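Local coordinates for protein UspA1 (Moraxella catarrhalis, PDB 3NTN) that acts as a trimeric autotransporter adhesin of the bacterial outer membrane, binding fibronectin and the receptor CEACAM1, at residues Gly21-Ala27 and Gly36-Ala42; Lys46-Lys52 and Asp60-Asp66. All blocks are in the same frame, centred on the assembly; numbering follows the deposited sequence.

Contact 1. Residues Gly21-Ala27 and Gly36-Ala42; sequences GRNSTVA and GTDSTIA
Gly21 opens the first segment directly over Gly36, its CA making a C-H...O contact with the carbonyl oxygen Gly36 O at 3.6 Å. Each glycine begins a type II beta turn. The methyl CG2 of Thr37 lies under one face of the Arg22 guanidinium, off toward its rim, with NH2 of Arg22 3.8 Å from it, while Arg22 O receives Asp38 N in a straight bond of 2.8 Å. At the third turn position Asn23 and Asp38 run alongside each other with amide and carboxylate almost coplanar, 10° apart, and Asn23 ND2 donates to Asp38 OD1 at 2.7 Å. Asn23 O is tied to Ser39 O and Thr25 OG1 through one water. Ser24 and Ser39 end the two turns. In both, OG sits between the backbone N and the carbonyl carbon (chi1 65° and 60°), which turns it back onto Gly21 O or Gly36 O; each glycine carbonyl is thus gripped by the hydroxyl and the backbone N-H of its serine. From Thr25 the pairing becomes parallel beta structure: Thr25 N bonds Ser39 O, and Thr25 O accepts Ile41 N at 2.7 Å. Val26 CG2 meets Ile41 CD1 at 4.3 Å on the face opposite the threonines, and Ala27 N closes the pairing on Ile41 O. These are successive coils of the left-handed parallel beta-roll of YadA-like heads. Val26 and Ile41 pack inward on Ala34 of strand 33-34, whereas the threonine face meets a second subunit, whose Arg45 forms a salt bridge with Asp38 OD2; strand 55-57 continues the sheet beyond 40-42.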
ATOM      1  N   GLY B  21      28.579  -1.672  21.792  1.00 56.28           N
ATOM      2  CA  GLY B  21      28.655  -0.398  21.049  1.00 56.43           C
ATOM      3  C   GLY B  21      28.595   0.758  22.017  1.00 57.09           C
ATOM      4  O   GLY B  21      27.907   0.665  23.048  1.00 56.14           O
ATOM      5  N   ARG B  22      29.340   1.835  21.732  1.00 57.68           N
ATOM      6  CA  ARG B  22      29.154   3.105  22.449  1.00 57.69           C
ATOM      7  C   ARG B  22      27.676   3.529  22.470  1.00 55.79           C
ATOM      8  O   ARG B  22      27.024   3.487  21.431  1.00 54.09           O
ATOM      9  CB  ARG B  22      29.991   4.192  21.776  1.00 59.65           C
ATOM     10  CG  ARG B  22      30.258   5.402  22.653  1.00 62.49           C
ATOM     11  CD  ARG B  22      31.478   6.253  22.192  1.00 70.08           C
ATOM     12  NE  ARG B  22      31.550   6.504  20.736  1.00 70.36           N
ATOM     13  CZ  ARG B  22      30.762   7.339  20.066  1.00 69.37           C
ATOM     14  NH1 ARG B  22      29.816   8.032  20.705  1.00 68.47           N
ATOM     15  NH2 ARG B  22      30.914   7.477  18.752  1.00 68.54           N
ATOM     16  N   ASN B  23      27.173   3.965  23.636  1.00 56.29           N
ATOM     17  CA  ASN B  23      25.744   4.292  23.883  1.00 55.43           C
ATOM     18  C   ASN B  23      24.749   3.170  23.538  1.00 54.12           C
ATOM     19  O   ASN B  23      23.533   3.440  23.365  1.00 53.41           O
ATOM     20  CB  ASN B  23      25.264   5.527  23.089  1.00 55.98           C
ATOM     21  CG  ASN B  23      26.186   6.724  23.184  1.00 60.71           C
ATOM     22  OD1 ASN B  23      26.624   7.134  24.271  1.00 62.81           O
ATOM     23  ND2 ASN B  23      26.460   7.327  22.030  1.00 63.80           N
ATOM     24  N   SER B  24      25.232   1.939  23.360  1.00 53.25           N
ATOM     25  CA  SER B  24      24.314   0.849  23.018  1.00 51.64           C
ATOM     26  C   SER B  24      23.533   0.367  24.272  1.00 50.67           C
ATOM     27  O   SER B  24      23.990   0.537  25.407  1.00 51.14           O
ATOM     28  CB  SER B  24      25.048  -0.313  22.376  1.00 51.06           C
ATOM     29  OG  SER B  24      25.949  -0.873  23.326  1.00 53.81           O
ATOM     30  N   THR B  25      22.380  -0.249  24.028  1.00 48.93           N
ATOM     31  CA  THR B  25      21.480  -0.713  25.054  1.00 48.13           C
ATOM     32  C   THR B  25      20.950  -2.110  24.697  1.00 47.84           C
ATOM     33  O   THR B  25      20.438  -2.327  23.601  1.00 49.36           O
ATOM     34  CB  THR B  25      20.266   0.255  25.148  1.00 47.68           C
ATOM     35  OG1 THR B  25      20.725   1.597  25.379  1.00 48.63           O
ATOM     36  CG2 THR B  25      19.301  -0.152  26.277  1.00 46.81           C
ATOM     37  N   VAL B  26      21.027  -3.039  25.623  1.00 47.58           N
ATOM     38  CA  VAL B  26      20.233  -4.256  25.569  1.00 48.35           C
ATOM     39  C   VAL B  26      19.388  -4.300  26.870  1.00 48.10           C
ATOM     40  O   VAL B  26      19.930  -4.461  27.951  1.00 49.29           O
ATOM     41  CB  VAL B  26      21.123  -5.555  25.508  1.00 48.29           C
ATOM     42  CG1 VAL B  26      20.248  -6.796  25.528  1.00 49.09           C
ATOM     43  CG2 VAL B  26      22.044  -5.544  24.312  1.00 48.93           C
ATOM     44  N   ALA B  27      18.074  -4.139  26.775  1.00 47.73           N
ATOM     45  CA  ALA B  27      17.273  -3.969  27.987  1.00 46.67           C
ATOM     46  C   ALA B  27      17.089  -5.288  28.765  1.00 46.92           C
ATOM     47  O   ALA B  27      16.756  -5.243  29.945  1.00 46.79           O
ATOM     48  CB  ALA B  27      15.921  -3.328  27.690  1.00 45.57           C
ATOM     49  N   GLY B  36      26.499  -1.786  17.465  1.00 54.84           N
ATOM     50  CA  GLY B  36      26.629  -0.495  16.825  1.00 54.41           C
ATOM     51  C   GLY B  36      26.569   0.665  17.795  1.00 53.61           C
ATOM     52  O   GLY B  36      25.972   0.584  18.870  1.00 52.69           O
ATOM     53  N   THR B  37      27.187   1.765  17.411  1.00 53.93           N
ATOM     54  CA  THR B  37      27.034   2.992  18.148  1.00 54.32           C
ATOM     55  C   THR B  37      25.539   3.373  18.245  1.00 53.65           C
ATOM     56  O   THR B  37      24.818   3.346  17.248  1.00 53.63           O
ATOM     57  CB  THR B  37      27.894   4.070  17.500  1.00 55.98           C
ATOM     58  OG1 THR B  37      29.262   3.628  17.508  1.00 56.18           O
ATOM     59  CG2 THR B  37      27.787   5.411  18.237  1.00 54.17           C
ATOM     60  N   ASP B  38      25.045   3.649  19.450  1.00 53.33           N
ATOM     61  CA  ASP B  38      23.634   4.018  19.611  1.00 52.77           C
ATOM     62  C   ASP B  38      22.661   2.885  19.229  1.00 51.22           C
ATOM     63  O   ASP B  38      21.479   3.161  18.863  1.00 50.92           O
ATOM     64  CB  ASP B  38      23.277   5.276  18.764  1.00 53.31           C
ATOM     65  CG  ASP B  38      24.210   6.455  19.009  1.00 57.32           C
ATOM     66  OD1 ASP B  38      24.696   6.579  20.133  1.00 59.87           O
ATOM     67  OD2 ASP B  38      24.441   7.273  18.079  1.00 62.31           O
ATOM     68  N   SER B  39      23.122   1.629  19.230  1.00 50.37           N
ATOM     69  CA  SER B  39      22.220   0.518  18.872  1.00 48.89           C
ATOM     70  C   SER B  39      21.322   0.126  20.082  1.00 47.85           C
ATOM     71  O   SER B  39      21.588   0.481  21.249  1.00 46.92           O
ATOM     72  CB  SER B  39      22.968  -0.678  18.294  1.00 49.22           C
ATOM     73  OG  SER B  39      23.896  -1.160  19.237  1.00 50.51           O
ATOM     74  N   THR B  40      20.234  -0.557  19.790  1.00 46.05           N
ATOM     75  CA  THR B  40      19.277  -0.868  20.845  1.00 45.79           C
ATOM     76  C   THR B  40      18.639  -2.234  20.621  1.00 45.45           C
ATOM     77  O   THR B  40      18.122  -2.530  19.549  1.00 43.68           O
ATOM     78  CB  THR B  40      18.136   0.195  20.910  1.00 44.35           C
ATOM     79  OG1 THR B  40      18.670   1.474  21.199  1.00 46.65           O
ATOM     80  CG2 THR B  40      17.125  -0.145  21.971  1.00 44.16           C
ATOM     81  N   ILE B  41      18.656  -3.056  21.653  1.00 46.44           N
ATOM     82  CA  ILE B  41      17.807  -4.248  21.627  1.00 46.62           C
ATOM     83  C   ILE B  41      16.873  -4.166  22.813  1.00 46.58           C
ATOM     84  O   ILE B  41      17.307  -4.008  23.941  1.00 47.61           O
ATOM     85  CB  ILE B  41      18.609  -5.534  21.584  1.00 47.21           C
ATOM     86  CG1 ILE B  41      19.477  -5.559  20.319  1.00 48.01           C
ATOM     87  CG2 ILE B  41      17.697  -6.766  21.671  1.00 45.22           C
ATOM     88  CD1 ILE B  41      20.648  -6.486  20.400  1.00 46.90           C
ATOM     89  N   ALA B  42      15.582  -4.175  22.526  1.00 46.28           N
ATOM     90  CA  ALA B  42      14.589  -4.020  23.532  1.00 46.76           C
ATOM     91  C   ALA B  42      14.490  -5.323  24.368  1.00 47.47           C
ATOM     92  O   ALA B  42      14.181  -5.260  25.551  1.00 47.28           O
ATOM     93  CB  ALA B  42      13.265  -3.693  22.918  1.00 45.25           C
TER
HETATM   94  O   HOH W   1      30.646   2.066  19.157  1.00 24.10           O
HETATM   95  O   HOH W   2      21.177   2.540  22.919  1.00 23.80           O

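Contact 2. Residues Lys46-Lys52 and Asp60-Asp66; sequences KNQATGK and DNKANAD
The amides of Asn47 and Asn61 lie side by side, pointing the same way with their planes 3° apart. Asn61 ND2 reaches Asn47 OD1 at 3.0 Å, tilted from the plane of that carbonyl, and the backbone Asn61 N adds a second bond to the same oxygen at 3.1 Å, arriving from the opposite face. With CG beside its own backbone N (chi1 -62°), Asn47 places its amide alongside that of Asn61, and Asn47 ND2 is held by Gly58 O. Asn61 repeats the pattern one coil on, its ND2 also binding Gly72 O. A second pair of amides, Gln48 and Asn64, is turned by 17°; here Asn64 ND2 donates to Gln48 OE1, which lies in the plane of the Asn64 amide. The other end of that amide, Asn64 OD1, is met by Thr50 N at 3.0 Å from well above its plane, so both ends of the group are fixed and its rotation is set. The two backbones are joined by Gln48 N to Asn61 O at 2.9 Å and by Ala63 N to Gln48 O; further along, Gly51 N bonds Ala63 O on a lone pair. Inside the coil the methyls of Ala49 and Ala63 meet at 4.1 Å. Lys46 NZ forms a salt bridge with Asp60 OD2 at 3.6 Å, and that oxygen has a weak, long ion pair with Lys74. Asp66 OD2 accepts the backbone Lys52 N from above the carboxylate plane and, separately, makes a long ion pair with Lys52 NZ. Four of the eight hydrogen bonds here use a side-chain amide, consistent with the YadA-like head repeat both segments belong to, and the opposite charges probably add electrostatic attraction between neighbouring coils.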
ATOM      1  N   LYS B  46      18.507 -13.964  20.963  1.00 53.79           N
ATOM      2  CA  LYS B  46      19.344 -14.189  19.777  1.00 55.05           C
ATOM      3  C   LYS B  46      19.335 -13.001  18.772  1.00 54.30           C
ATOM      4  O   LYS B  46      19.541 -13.190  17.583  1.00 55.30           O
ATOM      5  CB  LYS B  46      18.885 -15.462  19.094  1.00 56.87           C
ATOM      6  CG  LYS B  46      19.932 -16.425  18.753  1.00 60.84           C
ATOM      7  CD  LYS B  46      19.240 -17.805  18.596  1.00 66.98           C
ATOM      8  CE  LYS B  46      18.976 -18.244  17.150  1.00 69.75           C
ATOM      9  NZ  LYS B  46      17.678 -19.037  17.039  1.00 72.26           N
ATOM     10  N   ASN B  47      19.089 -11.788  19.260  1.00 52.48           N
ATOM     11  CA  ASN B  47      19.119 -10.581  18.419  1.00 51.83           C
ATOM     12  C   ASN B  47      20.530  -9.994  18.260  1.00 52.06           C
ATOM     13  O   ASN B  47      21.361 -10.055  19.177  1.00 51.50           O
ATOM     14  CB  ASN B  47      18.201  -9.488  18.958  1.00 49.85           C
ATOM     15  CG  ASN B  47      16.737  -9.909  18.997  1.00 50.27           C
ATOM     16  OD1 ASN B  47      16.138 -10.159  17.963  1.00 51.72           O
ATOM     17  ND2 ASN B  47      16.159  -9.983  20.191  1.00 45.99           N
ATOM     18  N   GLN B  48      20.778  -9.444  17.074  1.00 51.73           N
ATOM     19  CA  GLN B  48      21.947  -8.606  16.822  1.00 51.96           C
ATOM     20  C   GLN B  48      21.516  -7.220  16.374  1.00 50.59           C
ATOM     21  O   GLN B  48      20.415  -7.039  15.835  1.00 48.84           O
ATOM     22  CB  GLN B  48      22.850  -9.220  15.769  1.00 53.08           C
ATOM     23  CG  GLN B  48      23.374 -10.588  16.155  1.00 56.81           C
ATOM     24  CD  GLN B  48      24.103 -11.228  15.016  1.00 63.67           C
ATOM     25  OE1 GLN B  48      24.498 -10.550  14.045  1.00 65.03           O
ATOM     26  NE2 GLN B  48      24.299 -12.546  15.107  1.00 64.94           N
ATOM     27  N   ALA B  49      22.357  -6.245  16.687  1.00 49.86           N
ATOM     28  CA  ALA B  49      22.203  -4.930  16.169  1.00 49.68           C
ATOM     29  C   ALA B  49      23.591  -4.313  15.948  1.00 51.12           C
ATOM     30  O   ALA B  49      24.132  -3.596  16.779  1.00 50.59           O
ATOM     31  CB  ALA B  49      21.301  -4.075  17.073  1.00 48.67           C
ATOM     32  N   THR B  50      24.174  -4.635  14.807  1.00 46.89           N
ATOM     33  CA  THR B  50      25.457  -4.071  14.438  1.00 48.66           C
ATOM     34  C   THR B  50      25.384  -2.665  13.807  1.00 48.82           C
ATOM     35  O   THR B  50      26.407  -2.000  13.701  1.00 50.31           O
ATOM     36  CB  THR B  50      26.241  -4.998  13.529  1.00 50.47           C
ATOM     37  OG1 THR B  50      25.571  -5.070  12.258  1.00 51.51           O
ATOM     38  CG2 THR B  50      26.386  -6.450  14.167  1.00 49.89           C
ATOM     39  N   GLY B  51      24.218  -2.178  13.406  1.00 47.15           N
ATOM     40  CA  GLY B  51      24.228  -0.873  12.784  1.00 48.17           C
ATOM     41  C   GLY B  51      24.189   0.329  13.707  1.00 49.32           C
ATOM     42  O   GLY B  51      23.588   0.261  14.816  1.00 48.02           O
ATOM     43  N   LYS B  52      24.775   1.451  13.256  1.00 50.03           N
ATOM     44  CA  LYS B  52      24.539   2.716  13.994  1.00 51.57           C
ATOM     45  C   LYS B  52      23.028   3.057  14.101  1.00 49.50           C
ATOM     46  O   LYS B  52      22.341   3.052  13.094  1.00 49.05           O
ATOM     47  CB  LYS B  52      25.364   3.915  13.482  1.00 52.96           C
ATOM     48  CG  LYS B  52      26.736   3.554  12.971  1.00 58.92           C
ATOM     49  CD  LYS B  52      27.677   4.752  12.983  1.00 68.04           C
ATOM     50  CE  LYS B  52      28.842   4.606  12.009  1.00 75.22           C
ATOM     51  NZ  LYS B  52      29.093   3.199  11.539  1.00 77.13           N
ATOM     52  N   ASP B  60      15.696 -13.559  17.091  1.00 47.27           N
ATOM     53  CA  ASP B  60      16.586 -13.864  15.965  1.00 48.49           C
ATOM     54  C   ASP B  60      16.630 -12.788  14.847  1.00 46.89           C
ATOM     55  O   ASP B  60      16.739 -13.113  13.666  1.00 48.11           O
ATOM     56  CB  ASP B  60      16.301 -15.303  15.384  1.00 50.71           C
ATOM     57  CG  ASP B  60      17.541 -15.923  14.749  1.00 53.45           C
ATOM     58  OD1 ASP B  60      18.637 -15.321  14.817  1.00 55.29           O
ATOM     59  OD2 ASP B  60      17.443 -16.987  14.140  1.00 58.72           O
ATOM     60  N   ASN B  61      16.593 -11.519  15.234  1.00 44.77           N
ATOM     61  CA  ASN B  61      16.641 -10.400  14.284  1.00 44.38           C
ATOM     62  C   ASN B  61      18.052  -9.916  14.128  1.00 45.48           C
ATOM     63  O   ASN B  61      18.852 -10.080  15.065  1.00 46.90           O
ATOM     64  CB  ASN B  61      15.755  -9.265  14.765  1.00 42.24           C
ATOM     65  CG  ASN B  61      14.319  -9.704  14.906  1.00 42.50           C
ATOM     66  OD1 ASN B  61      13.669  -9.969  13.903  1.00 42.10           O
ATOM     67  ND2 ASN B  61      13.827  -9.861  16.151  1.00 38.59           N
ATOM     68  N   LYS B  62      18.367  -9.351  12.961  1.00 44.35           N
ATOM     69  CA  LYS B  62      19.633  -8.709  12.747  1.00 44.61           C
ATOM     70  C   LYS B  62      19.348  -7.317  12.246  1.00 43.71           C
ATOM     71  O   LYS B  62      18.877  -7.133  11.134  1.00 42.96           O
ATOM     72  CB  LYS B  62      20.454  -9.452  11.690  1.00 46.11           C
ATOM     73  CG  LYS B  62      20.941 -10.836  12.133  1.00 47.68           C
ATOM     74  CD  LYS B  62      21.883 -11.459  11.042  1.00 45.63           C
ATOM     75  CE  LYS B  62      22.525 -12.750  11.511  1.00 48.43           C
ATOM     76  NZ  LYS B  62      21.484 -13.630  12.137  1.00 53.67           N
ATOM     77  N   ALA B  63      19.660  -6.324  13.068  1.00 43.51           N
ATOM     78  CA  ALA B  63      19.413  -4.960  12.704  1.00 42.43           C
ATOM     79  C   ALA B  63      20.810  -4.448  12.438  1.00 44.16           C
ATOM     80  O   ALA B  63      21.350  -3.644  13.234  1.00 43.89           O
ATOM     81  CB  ALA B  63      18.789  -4.277  13.853  1.00 42.28           C
ATOM     82  N   ASN B  64      21.374  -4.925  11.305  1.00 44.89           N
ATOM     83  CA  ASN B  64      22.808  -4.868  11.006  1.00 46.93           C
ATOM     84  C   ASN B  64      23.198  -3.944   9.866  1.00 47.55           C
ATOM     85  O   ASN B  64      24.001  -4.295   9.023  1.00 48.43           O
ATOM     86  CB  ASN B  64      23.396  -6.273  10.771  1.00 48.14           C
ATOM     87  CG  ASN B  64      23.410  -7.137  12.042  1.00 50.21           C
ATOM     88  OD1 ASN B  64      22.939  -6.718  13.104  1.00 46.44           O
ATOM     89  ND2 ASN B  64      23.934  -8.374  11.921  1.00 48.67           N
ATOM     90  N   ALA B  65      22.620  -2.747   9.841  1.00 47.90           N
ATOM     91  CA  ALA B  65      23.115  -1.657   8.960  1.00 48.58           C
ATOM     92  C   ALA B  65      22.590  -0.390   9.572  1.00 49.00           C
ATOM     93  O   ALA B  65      21.659  -0.413  10.474  1.00 48.14           O
ATOM     94  CB  ALA B  65      22.603  -1.810   7.575  1.00 48.67           C
ATOM     95  N   ASP B  66      23.127   0.735   9.123  1.00 49.33           N
ATOM     96  CA  ASP B  66      22.799   1.949   9.808  1.00 49.52           C
ATOM     97  C   ASP B  66      21.278   2.171   9.803  1.00 47.27           C
ATOM     98  O   ASP B  66      20.625   1.953   8.799  1.00 46.54           O
ATOM     99  CB  ASP B  66      23.582   3.130   9.254  1.00 52.58           C
ATOM    100  CG  ASP B  66      25.103   2.977   9.458  1.00 57.31           C
ATOM    101  OD1 ASP B  66      25.834   3.759   8.810  1.00 60.28           O
ATOM    102  OD2 ASP B  66      25.554   2.098  10.264  1.00 58.16           O
TER
HETATM  103  O   HOH W   3      20.212 -12.908  14.741  1.00 23.52           O

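How the contacts relate
From the N terminus, contact 1 closes first, when 36-42 returns beside 21-27 after one coil by way of strand 33-34. The chain then runs on through strand 44-45 into 46-52, and contact 2 closes one coil later, when 60-66 comes round after strand 55-57. The two are in series, neither nested nor crossed, with centres about 10 Å apart. Contact 1 lies in the long parallel sheet; contact 2 joins strand 48-49, outermost in the sheet 18-19, 33-34, 48-49, to strand 62-63, outermost in the sheet 62-63, 75-77, 89-91. A probable hydrogen bond, Gly36 N to Ala49 O at 3.1 Å, and Ile41 CD1 against Asn47 O link the contacts.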